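Local atomic coordinates of uncharacterized protein YhfS (Escherichia coli, PDB entry 4J8L), a protein that binds pyridoxal 5'-phosphate covalently and is of unknown function, possibly with cysteine synthase activity. Residues L257-G262 / T349-L354; F319-L322 / F326-A329; Y173-V178 / R237-A242. One frame throughout, in Å; residues are numbered along the deposited sequence.

Interaction 1: residues L257-G262 / T349-L354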
# COMPACT_ATOMS: atom_id res chain seq x y z
N LEU A 257 -16.91 -4.83 12.80
CA LEU A 257 -16.40 -4.34 14.08
C LEU A 257 -17.54 -4.03 15.06
O LEU A 257 -17.49 -4.42 16.22
CB LEU A 257 -15.53 -3.09 13.90
CG LEU A 257 -14.97 -2.48 15.18
CD1 LEU A 257 -13.98 -3.42 15.87
CD2 LEU A 257 -14.30 -1.13 14.90
N ALA A 258 -18.57 -3.34 14.57
CA ALA A 258 -19.71 -3.01 15.42
C ALA A 258 -20.41 -4.26 15.95
O ALA A 258 -20.77 -4.32 17.13
CB ALA A 258 -20.70 -2.13 14.66
N LEU A 259 -20.60 -5.25 15.09
CA LEU A 259 -21.24 -6.50 15.50
C LEU A 259 -20.42 -7.21 16.58
O LEU A 259 -20.98 -7.69 17.57
CB LEU A 259 -21.46 -7.42 14.29
CG LEU A 259 -22.54 -6.98 13.31
CD1 LEU A 259 -22.40 -7.73 11.98
CD2 LEU A 259 -23.92 -7.21 13.92
N LEU A 260 -19.10 -7.28 16.39
CA LEU A 260 -18.24 -7.93 17.37
C LEU A 260 -18.24 -7.17 18.69
O LEU A 260 -18.32 -7.78 19.76
CB LEU A 260 -16.81 -8.05 16.85
CG LEU A 260 -16.64 -9.04 15.69
CD1 LEU A 260 -15.23 -8.98 15.12
CD2 LEU A 260 -16.98 -10.45 16.16
N ASN A 261 -18.17 -5.85 18.61
CA ASN A 261 -18.22 -5.02 19.82
C ASN A 261 -19.56 -5.12 20.53
O ASN A 261 -19.66 -4.85 21.73
CB ASN A 261 -17.89 -3.56 19.49
CG ASN A 261 -16.40 -3.31 19.37
OD1 ASN A 261 -15.59 -4.10 19.85
ND2 ASN A 261 -16.03 -2.21 18.73
N GLY A 262 -20.60 -5.49 19.79
CA GLY A 262 -21.93 -5.65 20.34
C GLY A 262 -22.14 -7.02 20.94
O GLY A 262 -23.21 -7.30 21.49
N THR A 349 -20.77 -13.22 6.36
CA THR A 349 -19.93 -14.36 6.01
C THR A 349 -18.75 -14.49 6.98
O THR A 349 -18.44 -15.59 7.45
CB THR A 349 -19.40 -14.24 4.57
OG1 THR A 349 -20.48 -14.44 3.65
CG2 THR A 349 -18.31 -15.27 4.28
N VAL A 350 -18.10 -13.38 7.29
CA VAL A 350 -16.96 -13.43 8.21
C VAL A 350 -17.43 -13.89 9.59
O VAL A 350 -16.78 -14.74 10.23
CB VAL A 350 -16.25 -12.07 8.31
CG1 VAL A 350 -15.19 -12.10 9.41
CG2 VAL A 350 -15.61 -11.72 6.97
N LEU A 351 -18.56 -13.36 10.03
CA LEU A 351 -19.12 -13.72 11.34
C LEU A 351 -19.49 -15.20 11.37
O LEU A 351 -19.23 -15.89 12.37
CB LEU A 351 -20.34 -12.85 11.65
CG LEU A 351 -20.92 -12.79 13.05
CD1 LEU A 351 -19.92 -12.17 14.00
CD2 LEU A 351 -22.20 -11.97 13.02
N ARG A 352 -20.08 -15.69 10.29
CA ARG A 352 -20.46 -17.09 10.21
C ARG A 352 -19.24 -18.01 10.27
O ARG A 352 -19.21 -18.99 11.00
CB ARG A 352 -21.27 -17.38 8.95
CG ARG A 352 -21.68 -18.85 8.81
CD ARG A 352 -22.44 -19.13 7.51
NE ARG A 352 -21.66 -18.80 6.32
CZ ARG A 352 -20.64 -19.52 5.87
NH1 ARG A 352 -20.26 -20.62 6.52
NH2 ARG A 352 -19.98 -19.14 4.78
N ILE A 353 -18.22 -17.69 9.48
CA ILE A 353 -17.01 -18.50 9.48
C ILE A 353 -16.37 -18.48 10.87
O ILE A 353 -15.92 -19.51 11.38
CB ILE A 353 -16.00 -18.02 8.40
CG1 ILE A 353 -16.57 -18.29 7.01
CG2 ILE A 353 -14.67 -18.74 8.57
CD1 ILE A 353 -15.72 -17.66 5.90
N LEU A 354 -16.35 -17.30 11.49
CA LEU A 354 -15.83 -17.18 12.86
C LEU A 354 -16.59 -18.08 13.83
O LEU A 354 -15.98 -18.84 14.59
CB LEU A 354 -15.94 -15.74 13.34
CG LEU A 354 -14.66 -14.91 13.40
CD1 LEU A 354 -14.96 -13.55 14.00
CD2 LEU A 354 -13.59 -15.64 14.20
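Leu-260 and Leu-351 meet where two helices pack side by side in the C-terminal alpha/beta domain of what is probably an aminotransferase-like, pyridoxal-phosphate-dependent fold. The helices run over an antiparallel sheet: 257-261 is the last turn of the long helix 229-261, and 349-354 belongs to helix 347-360. The axes of the short segments 257-261 and 349-354 approach to 11.2 Å, at 41° to each other, and only 143 Å² is buried. At that spacing the backbones stay well apart, and between the two segments the contact is made by leucine branches, with no hydrogen bond.

The two central side chains do not meet head on but slide past each other in opposite directions. With chi1 at -166°, Leu-351 CG lies opposite the backbone N, which directs its fork toward the other helix. The two prongs then divide the work. CD1 lies 4.0 Å from CD2 of Leu-260, while CD2 approaches CD1 of Leu-259 at 4.4 Å, a looser touch at the partly exposed border of the contact. Leu-260 is itself turned along the interface, and its neighbours also include Leu-281 and Val-283 of strand 279-285 and Ala-271 of strand 268-275, so it ties helix to sheet as well as helix to helix. Val-265, in the loop that follows helix 229-261, touches both Leu-260 and Leu-351.

One helical turn beyond Leu-351, Leu-354 presents a second methyl to the same partner. Leu-260 CD2 therefore touches two CD1 methyls, that of Leu-351 and that of Leu-354, the latter at 4.3 Å.

Interaction 2: residues F319-L322 / F326-A329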
# COMPACT_ATOMS: atom_id res chain seq x y z
N PHE A 319 -8.14 -14.96 6.89
CA PHE A 319 -8.00 -15.13 8.35
C PHE A 319 -6.55 -15.57 8.54
O PHE A 319 -6.17 -16.65 8.06
CB PHE A 319 -8.90 -16.26 8.87
CG PHE A 319 -10.37 -15.88 9.05
CD1 PHE A 319 -11.08 -15.22 8.06
CD2 PHE A 319 -11.04 -16.28 10.20
CE1 PHE A 319 -12.43 -14.93 8.23
CE2 PHE A 319 -12.39 -16.00 10.39
CZ PHE A 319 -13.09 -15.32 9.40
N TYR A 320 -5.74 -14.76 9.22
CA TYR A 320 -4.28 -14.90 9.18
C TYR A 320 -3.67 -14.65 10.55
O TYR A 320 -4.28 -14.01 11.40
CB TYR A 320 -3.70 -13.89 8.17
CG TYR A 320 -2.31 -14.20 7.65
CD1 TYR A 320 -1.94 -15.51 7.32
CD2 TYR A 320 -1.38 -13.19 7.46
CE1 TYR A 320 -0.67 -15.79 6.84
CE2 TYR A 320 -0.11 -13.46 6.97
CZ TYR A 320 0.24 -14.77 6.66
OH TYR A 320 1.50 -15.05 6.17
N ARG A 321 -2.45 -15.14 10.73
CA ARG A 321 -1.68 -14.83 11.93
C ARG A 321 -1.36 -13.33 12.03
O ARG A 321 -1.52 -12.57 11.08
CB ARG A 321 -0.38 -15.65 11.95
CG ARG A 321 0.51 -15.41 10.73
CD ARG A 321 1.68 -16.40 10.69
NE ARG A 321 2.76 -15.94 9.81
CZ ARG A 321 3.00 -16.41 8.59
NH1 ARG A 321 2.23 -17.37 8.07
NH2 ARG A 321 4.01 -15.92 7.88
N LEU A 322 -0.89 -12.91 13.21
CA LEU A 322 -0.46 -11.54 13.42
C LEU A 322 0.88 -11.28 12.72
O LEU A 322 1.61 -12.21 12.38
CB LEU A 322 -0.33 -11.26 14.92
CG LEU A 322 -1.58 -11.56 15.74
CD1 LEU A 322 -1.33 -11.37 17.23
CD2 LEU A 322 -2.74 -10.68 15.27
N PHE A 326 4.64 -7.24 15.21
CA PHE A 326 3.72 -7.20 16.34
C PHE A 326 3.96 -8.37 17.28
O PHE A 326 3.98 -8.20 18.50
CB PHE A 326 2.26 -7.20 15.88
CG PHE A 326 1.29 -6.93 17.00
CD1 PHE A 326 0.99 -5.63 17.39
CD2 PHE A 326 0.68 -7.98 17.67
CE1 PHE A 326 0.11 -5.38 18.42
CE2 PHE A 326 -0.21 -7.74 18.71
CZ PHE A 326 -0.49 -6.44 19.08
N ARG A 327 4.14 -9.56 16.71
CA ARG A 327 4.44 -10.74 17.53
C ARG A 327 5.75 -10.60 18.30
O ARG A 327 5.86 -11.06 19.43
CB ARG A 327 4.43 -11.99 16.65
CG ARG A 327 3.04 -12.32 16.16
CD ARG A 327 2.98 -13.66 15.47
NE ARG A 327 3.55 -13.60 14.13
CZ ARG A 327 4.53 -14.39 13.71
NH1 ARG A 327 5.05 -15.29 14.53
NH2 ARG A 327 4.99 -14.27 12.47
N GLN A 328 6.74 -9.95 17.69
CA GLN A 328 8.00 -9.68 18.37
C GLN A 328 7.78 -8.80 19.59
O GLN A 328 8.36 -9.02 20.66
CB GLN A 328 9.00 -9.01 17.43
CG GLN A 328 9.48 -9.89 16.28
CD GLN A 328 10.64 -9.27 15.53
OE1 GLN A 328 11.61 -8.81 16.14
NE2 GLN A 328 10.55 -9.24 14.21
N ALA A 329 6.93 -7.79 19.43
CA ALA A 329 6.68 -6.82 20.49
C ALA A 329 5.74 -7.39 21.56
O ALA A 329 5.80 -6.99 22.72
CB ALA A 329 6.10 -5.54 19.90
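Leu-322 and Arg-327 bracket a strand-to-helix connection, in which edge strand 318-320 of the C-terminal domain's antiparallel sheet gives way to the short helix 324-329. The turn is tied back on itself by a side chain: Arg-327 NE donates to Leu-322 O at 3.0 Å, with an N-H...O angle of 150°. The donor comes from well above the carbonyl plane and so misses the lone-pair directions. The bend of the arginine chain at chi3 (-76°) folds NE back to this oxygen, while the aliphatic part lies alongside the leucine, its CG 3.7 Å from Leu-322 CB. With an alanine here, which lacks NE and the CG-CD arm, Leu-322 O would probably be left without this donor and Leu-322 CB less well covered. Within the same turn, Phe-326 N is hydrogen-bonded to Ser-323 OG.

The guanidinium of Arg-327 also nears that of Arg-321, the planes 86° apart and Arg-327 NH2 3.9 Å from Arg-321 NE. These like charges can be expected to repel. Tyr-320 CZ lies over one face of the Arg-321 guanidinium, offset toward the rim, while Arg-321 CG sits over the centre of the tyrosine ring; Arg-327 NH1 has a long, weak ion pair with Glu-334. On the apolar side, Leu-322 runs at a slant to Phe-326, its CD1 4.0 Å from ring atom CD2 and 4.1 Å from CE2 of Phe-326.

Interaction 3: residues Y173-V178 / R237-A242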
# COMPACT_ATOMS: atom_id res chain seq x y z
N TYR A 173 -1.00 -0.35 0.00
CA TYR A 173 -2.22 -0.62 0.77
C TYR A 173 -2.99 0.66 1.13
O TYR A 173 -4.00 0.60 1.82
CB TYR A 173 -1.93 -1.41 2.04
CG TYR A 173 -1.51 -2.85 1.87
CD1 TYR A 173 -2.14 -3.69 0.95
CD2 TYR A 173 -0.52 -3.40 2.67
CE1 TYR A 173 -1.77 -5.03 0.83
CE2 TYR A 173 -0.14 -4.72 2.56
CZ TYR A 173 -0.77 -5.53 1.64
OH TYR A 173 -0.39 -6.86 1.55
N ALA A 174 -2.50 1.80 0.68
CA ALA A 174 -3.23 3.05 0.87
C ALA A 174 -3.82 3.61 -0.43
O ALA A 174 -4.77 4.39 -0.40
CB ALA A 174 -2.33 4.10 1.54
N VAL A 175 -3.23 3.23 -1.56
CA VAL A 175 -3.62 3.82 -2.84
C VAL A 175 -5.06 3.50 -3.17
O VAL A 175 -5.49 2.35 -3.03
CB VAL A 175 -2.69 3.35 -3.98
CG1 VAL A 175 -3.13 3.96 -5.32
CG2 VAL A 175 -1.25 3.75 -3.67
N MSE A 176 -5.81 4.52 -3.59
CA MSE A 176 -7.24 4.39 -3.90
C MSE A 176 -8.12 4.08 -2.69
O MSE A 176 -9.31 3.80 -2.85
CB MSE A 176 -7.51 3.36 -5.00
CG MSE A 176 -7.02 3.76 -6.37
SE MSE A 176 -7.71 5.54 -6.88
CE MSE A 176 -7.76 5.31 -8.82
N LYS A 177 -7.54 4.15 -1.50
CA LYS A 177 -8.29 3.87 -0.28
C LYS A 177 -8.38 5.10 0.63
O LYS A 177 -9.17 5.12 1.58
CB LYS A 177 -7.65 2.71 0.47
CG LYS A 177 -7.74 1.38 -0.25
CD LYS A 177 -7.69 0.26 0.78
CE LYS A 177 -6.53 -0.66 0.54
NZ LYS A 177 -6.28 -1.48 1.75
N VAL A 178 -7.54 6.09 0.36
CA VAL A 178 -7.54 7.36 1.09
C VAL A 178 -7.59 8.53 0.12
O VAL A 178 -7.43 8.36 -1.10
CB VAL A 178 -6.29 7.51 1.99
CG1 VAL A 178 -6.20 6.35 2.98
CG2 VAL A 178 -5.02 7.61 1.16
N ARG A 237 -7.00 -1.23 -15.58
CA ARG A 237 -8.21 -1.99 -15.30
C ARG A 237 -8.36 -2.23 -13.80
O ARG A 237 -9.43 -2.04 -13.23
CB ARG A 237 -8.21 -3.33 -16.04
CG ARG A 237 -9.40 -4.24 -15.73
CD ARG A 237 -9.32 -5.53 -16.54
NE ARG A 237 -8.59 -5.32 -17.78
CZ ARG A 237 -7.94 -6.28 -18.44
NH1 ARG A 237 -7.95 -7.52 -17.98
NH2 ARG A 237 -7.29 -5.98 -19.56
N GLY A 238 -7.27 -2.65 -13.17
CA GLY A 238 -7.33 -2.95 -11.75
C GLY A 238 -7.59 -1.69 -10.94
O GLY A 238 -8.41 -1.68 -10.01
N LEU A 239 -6.91 -0.62 -11.31
CA LEU A 239 -7.02 0.64 -10.60
C LEU A 239 -8.42 1.24 -10.70
O LEU A 239 -8.87 1.88 -9.75
CB LEU A 239 -5.99 1.61 -11.15
CG LEU A 239 -5.31 2.62 -10.23
CD1 LEU A 239 -4.74 1.97 -8.97
CD2 LEU A 239 -4.21 3.26 -11.02
N VAL A 240 -9.08 1.08 -11.84
CA VAL A 240 -10.46 1.57 -12.00
C VAL A 240 -11.42 0.86 -11.04
O VAL A 240 -12.35 1.47 -10.51
CB VAL A 240 -10.95 1.42 -13.46
CG1 VAL A 240 -12.44 1.70 -13.57
CG2 VAL A 240 -10.17 2.38 -14.38
N PHE A 241 -11.19 -0.44 -10.82
CA PHE A 241 -12.04 -1.23 -9.91
C PHE A 241 -11.69 -0.96 -8.43
O PHE A 241 -12.49 -1.19 -7.54
CB PHE A 241 -11.82 -2.73 -10.16
CG PHE A 241 -12.59 -3.31 -11.33
CD1 PHE A 241 -13.95 -3.12 -11.46
CD2 PHE A 241 -11.94 -4.11 -12.26
CE1 PHE A 241 -14.66 -3.68 -12.52
CE2 PHE A 241 -12.64 -4.68 -13.32
CZ PHE A 241 -14.00 -4.45 -13.45
N ALA A 242 -10.47 -0.49 -8.17
CA ALA A 242 -9.98 -0.44 -6.80
C ALA A 242 -10.76 0.43 -5.80
O ALA A 242 -11.11 -0.05 -4.72
CB ALA A 242 -8.48 -0.11 -6.76
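Leu-239 is the first residue of helical segment 237-242 to meet the loop 173-178, and it does so with the end of its side chain. Its CD1 packs 3.9 Å from CG of Met-176, present here as selenomethionine, and more loosely against CG1 of Val-175. The side chains of Leu-239 and Met-176 cross at about a right angle. A bend at chi2 (-53°) carries the Met-176 chain across the leucine, so that its terminal CE reaches Leu-239 CG at 3.9 Å and rests 3.7 Å from the backbone O of Leu-239. That oxygen also accepts a weak bond from Ala-242 N.

The next touch comes at Ala-242. Its CB faces the loop and stands 4.0 Å from Met-176 CB, so the base of the long side chain lies against the alanine methyl. Met-176 also touches Lys-17 and Leu-21 of helix 11-28 and Pro-243 in this buried contact. Such packing joins the loop after strand 167-170 to the long helix that runs on into the C-terminal domain; that strand belongs to a seven-stranded sheet whose strand order is consistent with fold-type I pyridoxal-phosphate enzymes.

The long helix 229-261 threads two of the contacts together. Interaction 3 lies in its first half, against a loop of the domain with the seven-stranded sheet, and interaction 1 at its end, in the C-terminal domain; their centres are about 25 Å apart and they do not touch. Along the chain interaction 3 closes before interaction 1 opens, and interaction 2 is nested within the loop that interaction 1 closes. Interactions 1 and 2, with centres about 20 Å apart, are joined through Phe-319, whose ring packs against Val-350, Ile-353 and Leu-354 of helix 347-360. One helix thus spans both domains, while strand 318-320 links the two contacts of the smaller one.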